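Local structure of putative isomerase (Streptomyces coelicolor A3, 2OQH) at residues W47-W52 and G300-A305; A77-Q82 and A95-V100; Y89-Y94 and H268-K273; E127-A132 and G163-K168; D333-L338 and L353-D358. The protein probably catalyses the dehydration of D-glucarate to 5-dehydro-4-deoxy-D-glucarate, as a member of the mandelate racemase/muconate lactonizing branch of the enolase superfamily. All coordinates share one frame; numbering follows the deposited sequence.

Contact 1: W47-W52 and G300-A305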
# COMPACT_ATOMS: atom_id res chain seq x y z
N TRP A 47 8.08 2.00 16.67
CA TRP A 47 8.73 2.27 15.40
C TRP A 47 7.75 2.39 14.25
O TRP A 47 6.72 1.70 14.21
CB TRP A 47 9.74 1.17 15.06
CG TRP A 47 10.89 1.13 16.00
CD1 TRP A 47 10.93 0.52 17.21
CD2 TRP A 47 12.16 1.77 15.83
NE1 TRP A 47 12.15 0.74 17.81
CE2 TRP A 47 12.93 1.51 16.98
CE3 TRP A 47 12.73 2.55 14.81
CZ2 TRP A 47 14.23 1.99 17.15
CZ3 TRP A 47 14.03 3.04 14.97
CH2 TRP A 47 14.77 2.75 16.14
N GLY A 48 8.08 3.26 13.30
CA GLY A 48 7.24 3.47 12.14
C GLY A 48 8.12 3.71 10.93
O GLY A 48 9.24 4.20 11.06
N GLU A 49 7.61 3.36 9.76
CA GLU A 49 8.35 3.53 8.52
C GLU A 49 7.38 4.09 7.49
O GLU A 49 6.23 3.67 7.42
CB GLU A 49 8.88 2.19 8.03
CG GLU A 49 9.57 2.23 6.68
CD GLU A 49 9.39 0.94 5.90
OE1 GLU A 49 9.43 -0.15 6.51
OE2 GLU A 49 9.22 1.01 4.66
N THR A 50 7.85 5.05 6.70
CA THR A 50 6.99 5.64 5.68
C THR A 50 7.81 5.95 4.44
O THR A 50 9.02 5.73 4.41
CB THR A 50 6.29 6.91 6.23
OG1 THR A 50 5.22 7.27 5.36
CG2 THR A 50 7.27 8.06 6.35
N MSE A 51 7.16 6.47 3.40
CA MSE A 51 7.83 6.76 2.14
C MSE A 51 8.77 7.96 2.11
O MSE A 51 8.75 8.83 2.98
CB MSE A 51 6.77 6.94 1.06
CG MSE A 51 6.11 8.30 1.10
SE MSE A 51 4.62 8.42 -0.11
CE MSE A 51 5.53 8.47 -1.80
N TRP A 52 9.60 7.98 1.07
CA TRP A 52 10.58 9.04 0.81
C TRP A 52 11.52 9.39 1.94
O TRP A 52 11.45 8.83 3.03
CB TRP A 52 9.85 10.29 0.32
CG TRP A 52 9.26 10.10 -1.05
CD1 TRP A 52 8.79 8.94 -1.60
CD2 TRP A 52 9.03 11.12 -2.03
NE1 TRP A 52 8.28 9.17 -2.85
CE2 TRP A 52 8.41 10.50 -3.14
CE3 TRP A 52 9.27 12.50 -2.08
CZ2 TRP A 52 8.04 11.22 -4.29
CZ3 TRP A 52 8.90 13.21 -3.22
CH2 TRP A 52 8.29 12.56 -4.31
N GLY A 300 5.97 0.90 -1.78
CA GLY A 300 7.34 0.50 -1.47
C GLY A 300 7.62 0.16 -0.01
O GLY A 300 8.77 0.20 0.44
N GLU A 301 6.58 -0.20 0.74
CA GLU A 301 6.76 -0.54 2.15
C GLU A 301 7.77 -1.65 2.37
O GLU A 301 7.81 -2.62 1.61
CB GLU A 301 5.44 -0.99 2.78
CG GLU A 301 4.36 0.06 2.83
CD GLU A 301 3.79 0.36 1.47
OE1 GLU A 301 3.53 -0.61 0.72
OE2 GLU A 301 3.60 1.55 1.15
N LEU A 302 8.58 -1.51 3.42
CA LEU A 302 9.54 -2.55 3.78
C LEU A 302 8.94 -3.28 4.98
O LEU A 302 7.72 -3.26 5.18
CB LEU A 302 10.91 -1.94 4.12
CG LEU A 302 11.63 -1.25 2.94
CD1 LEU A 302 12.91 -0.60 3.45
CD2 LEU A 302 11.93 -2.26 1.83
N GLY A 303 9.78 -3.91 5.79
CA GLY A 303 9.30 -4.67 6.94
C GLY A 303 8.38 -4.02 7.96
O GLY A 303 7.31 -4.55 8.28
N ILE A 304 8.80 -2.88 8.51
CA ILE A 304 7.97 -2.21 9.50
C ILE A 304 6.63 -1.78 8.91
O ILE A 304 5.57 -2.10 9.46
CB ILE A 304 8.71 -0.98 10.08
CG1 ILE A 304 10.01 -1.43 10.75
CG2 ILE A 304 7.82 -0.27 11.10
CD1 ILE A 304 10.87 -0.28 11.25
N ALA A 305 6.67 -1.10 7.77
CA ALA A 305 5.46 -0.63 7.11
C ALA A 305 4.54 -1.80 6.74
O ALA A 305 3.33 -1.75 6.99
CB ALA A 305 5.82 0.17 5.87
O HOH W 1 11.56 -1.68 7.78

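Contact 2: A77-Q82 and A95-V100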
# COMPACT_ATOMS: atom_id res chain seq x y z
N ALA A 77 -6.34 13.22 19.29
CA ALA A 77 -5.85 14.56 19.59
C ALA A 77 -4.70 14.93 18.65
O ALA A 77 -4.63 16.07 18.16
CB ALA A 77 -5.39 14.64 21.04
N PHE A 78 -3.82 13.97 18.40
CA PHE A 78 -2.68 14.19 17.52
C PHE A 78 -3.09 14.54 16.08
O PHE A 78 -2.63 15.53 15.51
CB PHE A 78 -1.79 12.95 17.48
CG PHE A 78 -0.74 12.99 16.42
CD1 PHE A 78 0.21 14.01 16.40
CD2 PHE A 78 -0.72 12.03 15.41
CE1 PHE A 78 1.17 14.07 15.39
CE2 PHE A 78 0.25 12.08 14.39
CZ PHE A 78 1.19 13.10 14.39
N HIS A 79 -3.95 13.71 15.50
CA HIS A 79 -4.41 13.96 14.14
C HIS A 79 -5.11 15.30 14.01
O HIS A 79 -4.85 16.04 13.07
CB HIS A 79 -5.33 12.84 13.68
CG HIS A 79 -4.61 11.57 13.34
ND1 HIS A 79 -3.81 11.45 12.23
CD2 HIS A 79 -4.54 10.39 13.99
CE1 HIS A 79 -3.26 10.24 12.21
NE2 HIS A 79 -3.69 9.58 13.27
N ARG A 80 -5.98 15.63 14.95
CA ARG A 80 -6.68 16.90 14.89
C ARG A 80 -5.66 18.03 14.94
O ARG A 80 -5.74 19.01 14.20
CB ARG A 80 -7.69 17.03 16.04
CG ARG A 80 -8.87 16.05 15.95
CD ARG A 80 -9.86 16.37 14.82
NE ARG A 80 -10.58 17.62 15.09
CZ ARG A 80 -11.50 18.16 14.28
NH1 ARG A 80 -11.83 17.56 13.14
NH2 ARG A 80 -12.08 19.30 14.61
N LYS A 81 -4.65 17.88 15.79
CA LYS A 81 -3.62 18.90 15.91
C LYS A 81 -2.85 19.13 14.59
O LYS A 81 -2.42 20.25 14.30
CB LYS A 81 -2.65 18.51 17.02
CG LYS A 81 -1.68 19.60 17.42
CD LYS A 81 -0.94 19.25 18.70
CE LYS A 81 -0.05 20.39 19.14
NZ LYS A 81 -0.80 21.68 19.27
N GLN A 82 -2.69 18.08 13.79
CA GLN A 82 -1.95 18.19 12.54
C GLN A 82 -2.84 18.16 11.29
O GLN A 82 -2.35 17.89 10.19
CB GLN A 82 -0.94 17.04 12.43
CG GLN A 82 -0.08 16.81 13.66
CD GLN A 82 0.77 18.00 14.03
OE1 GLN A 82 1.23 18.74 13.16
NE2 GLN A 82 1.00 18.19 15.32
N ALA A 95 1.86 10.96 4.71
CA ALA A 95 2.90 9.96 4.94
C ALA A 95 3.74 10.24 6.19
O ALA A 95 4.13 9.31 6.89
CB ALA A 95 3.81 9.88 3.72
N ALA A 96 4.01 11.51 6.46
CA ALA A 96 4.79 11.88 7.64
C ALA A 96 3.95 11.54 8.87
O ALA A 96 4.42 10.90 9.82
CB ALA A 96 5.12 13.36 7.62
N ILE A 97 2.69 11.97 8.84
CA ILE A 97 1.76 11.71 9.92
C ILE A 97 1.60 10.20 10.15
O ILE A 97 1.63 9.74 11.29
CB ILE A 97 0.38 12.34 9.61
CG1 ILE A 97 0.49 13.87 9.68
CG2 ILE A 97 -0.69 11.79 10.55
CD1 ILE A 97 -0.76 14.62 9.28
N ALA A 98 1.46 9.44 9.07
CA ALA A 98 1.31 7.99 9.17
C ALA A 98 2.46 7.31 9.92
O ALA A 98 2.23 6.41 10.72
CB ALA A 98 1.16 7.38 7.77
N ALA A 99 3.69 7.74 9.65
CA ALA A 99 4.87 7.18 10.31
C ALA A 99 4.74 7.32 11.83
O ALA A 99 4.99 6.37 12.57
CB ALA A 99 6.12 7.90 9.83
N VAL A 100 4.34 8.50 12.28
CA VAL A 100 4.16 8.77 13.70
C VAL A 100 2.98 7.97 14.23
O VAL A 100 3.01 7.45 15.35
CB VAL A 100 3.91 10.27 13.96
CG1 VAL A 100 3.67 10.53 15.44
CG2 VAL A 100 5.11 11.08 13.46

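Contact 3: Y89-Y94 and H268-K273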
# COMPACT_ATOMS: atom_id res chain seq x y z
N TYR A 89 1.24 20.09 2.67
CA TYR A 89 2.24 19.10 2.25
C TYR A 89 1.72 17.95 1.39
O TYR A 89 2.50 17.11 0.97
CB TYR A 89 2.93 18.52 3.48
CG TYR A 89 3.79 19.50 4.24
CD1 TYR A 89 5.08 19.80 3.80
CD2 TYR A 89 3.33 20.11 5.40
CE1 TYR A 89 5.90 20.69 4.52
CE2 TYR A 89 4.14 21.00 6.13
CZ TYR A 89 5.42 21.28 5.68
OH TYR A 89 6.24 22.14 6.39
N GLY A 90 0.41 17.91 1.16
CA GLY A 90 -0.15 16.84 0.35
C GLY A 90 0.22 15.45 0.81
O GLY A 90 0.30 15.16 2.00
N TYR A 91 0.42 14.57 -0.16
CA TYR A 91 0.78 13.18 0.07
C TYR A 91 1.88 13.03 1.14
O TYR A 91 1.74 12.23 2.07
CB TYR A 91 1.23 12.56 -1.25
CG TYR A 91 1.28 11.05 -1.34
CD1 TYR A 91 1.14 10.24 -0.21
CD2 TYR A 91 1.49 10.43 -2.56
CE1 TYR A 91 1.19 8.84 -0.32
CE2 TYR A 91 1.55 9.04 -2.68
CZ TYR A 91 1.40 8.25 -1.56
OH TYR A 91 1.43 6.87 -1.70
N LEU A 92 2.97 13.78 1.00
CA LEU A 92 4.06 13.66 1.96
C LEU A 92 3.59 14.01 3.37
O LEU A 92 4.13 13.50 4.35
CB LEU A 92 5.25 14.55 1.57
CG LEU A 92 5.87 14.33 0.18
CD1 LEU A 92 7.25 14.98 0.13
CD2 LEU A 92 5.98 12.84 -0.12
N GLY A 93 2.60 14.89 3.47
CA GLY A 93 2.07 15.25 4.78
C GLY A 93 1.40 14.05 5.43
O GLY A 93 1.65 13.73 6.59
N TYR A 94 0.52 13.39 4.68
CA TYR A 94 -0.17 12.21 5.20
C TYR A 94 0.86 11.13 5.57
O TYR A 94 0.73 10.48 6.60
CB TYR A 94 -1.14 11.64 4.17
CG TYR A 94 -2.42 12.43 4.02
CD1 TYR A 94 -3.36 12.48 5.05
CD2 TYR A 94 -2.71 13.11 2.84
CE1 TYR A 94 -4.56 13.19 4.90
CE2 TYR A 94 -3.90 13.82 2.68
CZ TYR A 94 -4.82 13.86 3.71
OH TYR A 94 -5.99 14.58 3.55
N HIS A 268 -8.57 1.46 -3.00
CA HIS A 268 -7.32 0.97 -2.42
C HIS A 268 -7.01 1.72 -1.13
O HIS A 268 -6.91 2.95 -1.13
CB HIS A 268 -6.15 1.20 -3.39
CG HIS A 268 -5.79 -0.00 -4.21
ND1 HIS A 268 -5.41 -1.20 -3.65
CD2 HIS A 268 -5.73 -0.17 -5.55
CE1 HIS A 268 -5.13 -2.06 -4.62
NE2 HIS A 268 -5.31 -1.46 -5.78
N GLY A 269 -6.86 1.00 -0.03
CA GLY A 269 -6.50 1.65 1.21
C GLY A 269 -4.99 1.74 1.21
O GLY A 269 -4.34 1.15 0.35
N ASP A 270 -4.42 2.47 2.16
CA ASP A 270 -2.97 2.63 2.28
C ASP A 270 -2.73 3.56 3.46
O ASP A 270 -2.98 4.77 3.38
CB ASP A 270 -2.37 3.23 1.00
CG ASP A 270 -0.87 3.44 1.10
OD1 ASP A 270 -0.29 3.20 2.18
OD2 ASP A 270 -0.26 3.85 0.09
N VAL A 271 -2.23 2.99 4.54
CA VAL A 271 -1.97 3.74 5.76
C VAL A 271 -1.11 4.97 5.53
O VAL A 271 -1.36 6.03 6.09
CB VAL A 271 -1.28 2.84 6.80
CG1 VAL A 271 -0.77 3.68 7.97
CG2 VAL A 271 -2.26 1.80 7.29
N TYR A 272 -0.10 4.81 4.68
CA TYR A 272 0.83 5.88 4.41
C TYR A 272 0.26 6.96 3.52
O TYR A 272 0.75 8.09 3.51
CB TYR A 272 2.11 5.26 3.84
CG TYR A 272 2.53 4.15 4.76
CD1 TYR A 272 2.98 4.44 6.05
CD2 TYR A 272 2.30 2.82 4.43
CE1 TYR A 272 3.17 3.44 6.99
CE2 TYR A 272 2.48 1.80 5.37
CZ TYR A 272 2.92 2.12 6.66
OH TYR A 272 3.05 1.13 7.62
N LYS A 273 -0.80 6.63 2.79
CA LYS A 273 -1.45 7.60 1.92
C LYS A 273 -2.58 8.33 2.67
O LYS A 273 -2.83 9.51 2.45
CB LYS A 273 -1.98 6.89 0.67
CG LYS A 273 -2.64 7.79 -0.37
CD LYS A 273 -3.09 6.99 -1.60
CE LYS A 273 -1.93 6.64 -2.53
NZ LYS A 273 -1.88 7.55 -3.71
O HOH W 2 2.12 4.75 -0.06

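Contact 4: E127-A132 and G163-K168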
# COMPACT_ATOMS: atom_id res chain seq x y z
N GLU A 127 -3.28 -15.28 7.22
CA GLU A 127 -2.43 -15.25 6.04
C GLU A 127 -2.92 -14.19 5.06
O GLU A 127 -4.12 -14.09 4.80
CB GLU A 127 -2.42 -16.62 5.35
CG GLU A 127 -1.71 -17.70 6.15
CD GLU A 127 -0.26 -17.35 6.42
OE1 GLU A 127 0.45 -16.96 5.47
OE2 GLU A 127 0.18 -17.46 7.59
N VAL A 128 -1.99 -13.41 4.53
CA VAL A 128 -2.32 -12.34 3.60
C VAL A 128 -1.72 -12.52 2.21
O VAL A 128 -0.53 -12.27 2.02
CB VAL A 128 -1.84 -10.98 4.14
CG1 VAL A 128 -2.19 -9.89 3.15
CG2 VAL A 128 -2.45 -10.72 5.49
N PRO A 129 -2.54 -12.92 1.23
CA PRO A 129 -2.07 -13.11 -0.14
C PRO A 129 -1.58 -11.80 -0.77
O PRO A 129 -2.13 -10.73 -0.49
CB PRO A 129 -3.32 -13.64 -0.86
CG PRO A 129 -4.11 -14.27 0.24
CD PRO A 129 -3.96 -13.29 1.36
N ILE A 130 -0.55 -11.88 -1.60
CA ILE A 130 -0.05 -10.68 -2.26
C ILE A 130 -0.07 -10.84 -3.77
O ILE A 130 -0.27 -11.94 -4.28
CB ILE A 130 1.38 -10.31 -1.79
CG1 ILE A 130 2.37 -11.41 -2.16
CG2 ILE A 130 1.38 -10.07 -0.29
CD1 ILE A 130 3.81 -11.03 -1.90
N THR A 131 0.13 -9.73 -4.47
CA THR A 131 0.09 -9.69 -5.93
C THR A 131 1.45 -9.55 -6.60
O THR A 131 2.35 -8.89 -6.08
CB THR A 131 -0.78 -8.51 -6.38
OG1 THR A 131 -2.02 -8.54 -5.67
CG2 THR A 131 -1.03 -8.56 -7.88
N ALA A 132 1.58 -10.16 -7.77
CA ALA A 132 2.82 -10.10 -8.54
C ALA A 132 2.68 -9.01 -9.60
O ALA A 132 1.74 -9.03 -10.39
CB ALA A 132 3.08 -11.44 -9.21
N GLY A 163 3.91 -18.48 -6.54
CA GLY A 163 2.67 -18.95 -5.95
C GLY A 163 1.64 -17.84 -5.75
O GLY A 163 0.78 -17.94 -4.87
N PHE A 164 1.72 -16.80 -6.57
CA PHE A 164 0.81 -15.65 -6.50
C PHE A 164 -0.62 -15.97 -6.96
O PHE A 164 -0.81 -16.66 -7.95
CB PHE A 164 1.34 -14.51 -7.38
CG PHE A 164 2.67 -13.95 -6.93
CD1 PHE A 164 2.73 -12.99 -5.93
CD2 PHE A 164 3.86 -14.38 -7.52
CE1 PHE A 164 3.96 -12.45 -5.52
CE2 PHE A 164 5.09 -13.85 -7.11
CZ PHE A 164 5.14 -12.88 -6.11
N ASP A 165 -1.62 -15.46 -6.25
CA ASP A 165 -3.01 -15.70 -6.65
C ASP A 165 -3.48 -14.62 -7.62
O ASP A 165 -4.51 -14.77 -8.29
CB ASP A 165 -3.94 -15.66 -5.44
CG ASP A 165 -3.49 -16.55 -4.31
OD1 ASP A 165 -2.98 -17.67 -4.57
OD2 ASP A 165 -3.67 -16.14 -3.15
N ALA A 166 -2.73 -13.53 -7.69
CA ALA A 166 -3.10 -12.43 -8.56
C ALA A 166 -1.91 -11.84 -9.28
O ALA A 166 -0.79 -11.86 -8.77
CB ALA A 166 -3.80 -11.35 -7.75
N VAL A 167 -2.17 -11.30 -10.47
CA VAL A 167 -1.14 -10.67 -11.28
C VAL A 167 -1.62 -9.29 -11.71
O VAL A 167 -2.79 -9.12 -12.05
CB VAL A 167 -0.82 -11.49 -12.56
CG1 VAL A 167 0.15 -10.71 -13.44
CG2 VAL A 167 -0.23 -12.84 -12.18
N LYS A 168 -0.72 -8.32 -11.72
CA LYS A 168 -1.08 -6.98 -12.11
C LYS A 168 -0.10 -6.41 -13.13
O LYS A 168 1.11 -6.42 -12.91
CB LYS A 168 -1.14 -6.09 -10.86
CG LYS A 168 -1.31 -4.61 -11.11
CD LYS A 168 -1.50 -3.91 -9.77
CE LYS A 168 -1.34 -2.42 -9.87
NZ LYS A 168 0.07 -2.05 -10.12
O HOH W 3 -1.13 -14.68 -3.71

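Contact 5: D333-L338 and L353-D358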
# COMPACT_ATOMS: atom_id res chain seq x y z
N ASP A 333 16.97 -5.51 5.61
CA ASP A 333 16.03 -4.58 6.23
C ASP A 333 16.49 -4.32 7.65
O ASP A 333 17.34 -5.05 8.18
CB ASP A 333 14.63 -5.19 6.25
CG ASP A 333 13.52 -4.14 6.27
OD1 ASP A 333 13.78 -3.01 6.74
OD2 ASP A 333 12.39 -4.46 5.84
N ILE A 334 15.93 -3.30 8.30
CA ILE A 334 16.34 -3.02 9.67
C ILE A 334 15.58 -3.86 10.68
O ILE A 334 15.69 -3.64 11.88
CB ILE A 334 16.21 -1.53 10.00
CG1 ILE A 334 14.77 -1.04 9.82
CG2 ILE A 334 17.13 -0.72 9.10
CD1 ILE A 334 14.62 0.43 10.09
N ILE A 335 14.81 -4.83 10.21
CA ILE A 335 14.10 -5.72 11.11
C ILE A 335 14.23 -7.13 10.57
O ILE A 335 14.77 -7.34 9.48
CB ILE A 335 12.58 -5.37 11.25
CG1 ILE A 335 11.81 -5.82 10.01
CG2 ILE A 335 12.41 -3.88 11.45
CD1 ILE A 335 10.30 -5.81 10.19
N GLU A 336 13.74 -8.10 11.33
CA GLU A 336 13.79 -9.48 10.89
C GLU A 336 12.79 -9.69 9.76
O GLU A 336 11.67 -9.18 9.81
CB GLU A 336 13.47 -10.40 12.07
CG GLU A 336 14.56 -10.42 13.12
CD GLU A 336 15.73 -11.31 12.72
OE1 GLU A 336 15.57 -12.55 12.77
OE2 GLU A 336 16.79 -10.77 12.32
N PRO A 337 13.18 -10.46 8.73
CA PRO A 337 12.27 -10.71 7.60
C PRO A 337 10.90 -11.25 8.01
O PRO A 337 10.78 -12.08 8.92
CB PRO A 337 13.05 -11.71 6.74
CG PRO A 337 14.48 -11.36 7.03
CD PRO A 337 14.47 -11.14 8.52
N LEU A 338 9.86 -10.78 7.32
CA LEU A 338 8.51 -11.24 7.59
C LEU A 338 8.35 -12.58 6.87
O LEU A 338 9.07 -12.86 5.92
CB LEU A 338 7.49 -10.24 7.04
CG LEU A 338 7.58 -8.83 7.61
CD1 LEU A 338 6.61 -7.92 6.85
CD2 LEU A 338 7.26 -8.84 9.10
N LEU A 353 3.68 -4.16 16.67
CA LEU A 353 3.75 -4.62 15.29
C LEU A 353 4.34 -6.02 15.16
O LEU A 353 4.21 -6.67 14.12
CB LEU A 353 4.59 -3.65 14.45
CG LEU A 353 4.05 -2.23 14.26
CD1 LEU A 353 5.09 -1.39 13.53
CD2 LEU A 353 2.74 -2.27 13.48
N GLY A 354 4.98 -6.49 16.23
CA GLY A 354 5.58 -7.82 16.22
C GLY A 354 6.91 -7.88 15.50
O GLY A 354 7.26 -8.91 14.92
N VAL A 355 7.67 -6.79 15.54
CA VAL A 355 8.98 -6.75 14.88
C VAL A 355 10.02 -6.06 15.76
O VAL A 355 9.69 -5.18 16.55
CB VAL A 355 8.91 -6.02 13.53
CG1 VAL A 355 7.90 -6.69 12.62
CG2 VAL A 355 8.55 -4.55 13.75
N SER A 356 11.28 -6.46 15.59
CA SER A 356 12.38 -5.89 16.36
C SER A 356 13.35 -5.17 15.43
O SER A 356 13.79 -5.73 14.43
CB SER A 356 13.12 -7.00 17.11
OG SER A 356 14.18 -6.44 17.87
N VAL A 357 13.68 -3.93 15.76
CA VAL A 357 14.57 -3.14 14.92
C VAL A 357 16.05 -3.17 15.29
O VAL A 357 16.41 -2.94 16.44
CB VAL A 357 14.13 -1.66 14.89
CG1 VAL A 357 15.03 -0.87 13.93
CG2 VAL A 357 12.67 -1.55 14.48
N ASP A 358 16.89 -3.45 14.30
CA ASP A 358 18.34 -3.49 14.47
C ASP A 358 18.84 -2.05 14.31
O ASP A 358 18.91 -1.53 13.19
CB ASP A 358 18.96 -4.37 13.38
CG ASP A 358 20.46 -4.54 13.54
OD1 ASP A 358 21.16 -3.54 13.80
OD2 ASP A 358 20.94 -5.69 13.38

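Contact 1: W47-W52 and G300-A305
Polar contacts centre on the carboxylate of E49, which reaches from the strand into the first turn of the helix beginning at G303. Its CG stands anti to the backbone N (chi1 175°) and the chain bends at chi2, crossing L302 at about a right angle so that each oxygen finds its own amide. OE2 accepts from L302 N at 2.9 Å through its syn lone pair. OE1 takes the N-H of A305 at 3.2 Å in a nearly straight bond (172°), the donor well above the carboxylate plane. Water 1 donates to OE1 at 2.9 Å and accepts from I304 N at 3.1 Å. A carboxylate set against amides at a helix N-terminus is probably stabilised as the anion, and R33 adds a salt bridge to OE2.

A305 CB packs against the carboxylate, 3.7 Å from E49 CD. Apolar contact comes from I304, whose CD1 lies 4.2 Å from W47 CB and whose CG2 rests 3.9 Å from G48 CA.

Outer strand 45-51 of the N-terminal domain's antiparallel sheet, paired there with strand 31-40, is thus joined to helix 303-315 of the barrel, while T50 points away and packs on A99 of helix 85-112.

Contact 2: A77-Q82 and A95-V100
F78 opens the contact from helix 75-81. With CG anti to the backbone N (chi1 170°), its ring reaches toward the facing helix and ends against two residues one turn apart: CZ comes within 3.7 Å of V100 CG1, and CE2 lies 4.0 Å from I97 CG2. Both methyl groups meet the ring obliquely.

One residue on, the H79 imidazole swings in from the flank, its CE1 3.4 Å from I97 CG2. That methyl group therefore touches both aromatic side chains, the phenyl of F78 and the imidazole of H79. CD2 of F78 also lies over the centre of one imidazole face. The polar end of H79 turns to D101, which is hydrogen-bonded to NE2 and would help set the rotation of the ring.

Q82, where the chain leaves the helix, meets the other branch of I97: its CB is 4.0 Å from I97 CD1, and its carbonyl O is 3.7 Å from the same methyl. The anti chi2 of I97 (175°) extends CD1 to this point, so one isoleucine spans the contact from H79 to Q82.

The contact packs helices 75-81 and 85-112 of the N-terminal domain, successive and joined by a short connection, nearly antiparallel at 163° with segment axes 11.4 Å apart. L67 packs on F78 and V100, M63 of helix 54-63 packs on Q82 and I97, and strand 45-51 touches A95 and A99.

Contact 3: Y89-Y94 and H268-K273
The phenol of Y91 and the side chain of K273 form the inner layer. CG of Y91 is anti to the backbone N (chi1 -164°), which sends the ring out from its helix across the lysine chain: CE1 lies 3.7 Å from K273 CA, and OH is 3.5 Å from K273 CE. The lysine runs straight to CG and CD, then bends at chi3 and chi4, bringing its methylene end past the hydroxyl. At the ring's edge and in its plane sits the carbonyl O of Y272, 3.9 Å from CE1. Y94 joins one turn later through its base, with CB 3.2 Å from the carbonyl O of K273, while the far end of the side chain leads away.

Water 2 ties the hydroxyl to the next shell. It lies 2.8 Å from Y91 OH and donates to D270 OD2 at 2.5 Å, bridging two groups whose planes are almost perpendicular. D270 is held by its place at the N-cap of the short helix 271-274, where OD1 accepts from Y272 N at 3.0 Å, above the carboxylate plane; H297 makes a weak hydrogen bond to OD2. Further out, K273 NZ is hydrogen-bonded to N246 O, and the hydroxyl of Y272 to A305 O. The contact thus sets helix 85-112 of the N-terminal domain against the C-terminal end of barrel strand 266-269.

The amide, water and weak histidine bond would probably stabilise the D270 anion, and this aspartate-histidine pair at the C-terminal ends of barrel strands is consistent with the Asp-His dyad of mandelate racemase-type enzymes.

Contact 4: E127-A132 and G163-K168
Backbone hydrogen bonds join the strands in parallel register. A132 N donates to A166 O at 3.1 Å, almost straight at 176° but from above the carbonyl plane, and A132 O takes K168 N at 2.9 Å nearly along the C=O axis. Before this pairing begins the chains diverge, and water 3 spans the gap, donating to I130 O at 2.9 Å and accepting from D165 N at 2.7 Å.

These are the first two strands of the barrel domain's alternating strand-helix pattern, a beta-alpha-beta unit whose crossover is helix 147-162, where V158 packs on both A132 and F164.

Aromatic and apolar contacts converge on F164. The methyl CB of A132 stands over the centre of the ring, 3.4 Å from the centroid, in a CH-pi contact. I130 O lies at the ring's edge, and CG1 of the same residue packs 3.9 Å from CE1. An alanine in place of F164 would probably loosen the packing between strand and crossover helix, since the ring surface that receives A132 and I130 would be lost.

CG2 of T131 lies 3.4 Å from A166 O, while its OG1 is hydrogen-bonded to I323 O of strand 323-324, on the other edge of strand 127-134.

Contact 5: D333-L338 and L353-D358
I335 drives its CD1 methyl against V355, 3.5 Å from CG1, and lays its other branch beside V357, with CG2 to CG2 at 3.8 Å. Its CG1 takes the crowded position between the backbone N and the carbonyl carbon (chi1 75°), which splits the two branches between the two valines. L338 extends the patch, its CD2 4.2 Å from CG1 of V355. At the other end I334 lies alongside V357, the two side chains pointing the same way with CD1 and CG1 4.1 Å apart. An alanine in place of I335 would probably weaken the packing of the two loops, by removing the methyl groups that meet V355 and V357.

One strong backbone bond backs this packing: D358 N donates to I334 O at 2.7 Å, in the carbonyl plane and near straight (167°). Around it CA-H...O contacts run both ways, V357 CA to I334 O and I335 CA to S356 O, each 3.3 Å long.

The loops follow the barrel's last strands and border the start of helix 303-315, where I304 packs on I335. Residues 353-358 lead into the C-terminal helix 359-368, which D358 caps through K361 N and which packs on W47 of the N-terminal domain.

In the fold
Contacts 1, 2 and 3 cluster within 11 to 15 Å of one another, centre to centre, around helix 85-112, which contacts 2 and 3 share and on which strand 45-51 of contact 1 packs. Contacts 1 and 3 each join the N-terminal domain to the barrel; contact 2 lies within the former, contact 4 within the latter, and contact 5 in C-terminal loops bordering both. Contact 5, about 11 Å from contact 1 between centres, abuts it at the start of helix 303-315. Contact 4 stands apart, its centre about 20 Å from that of contact 1. Along the chain, contacts 2, 3 and 4 fall inside the loop closed by contact 1, which brings together parts nearly 250 residues apart; contact 5 follows it.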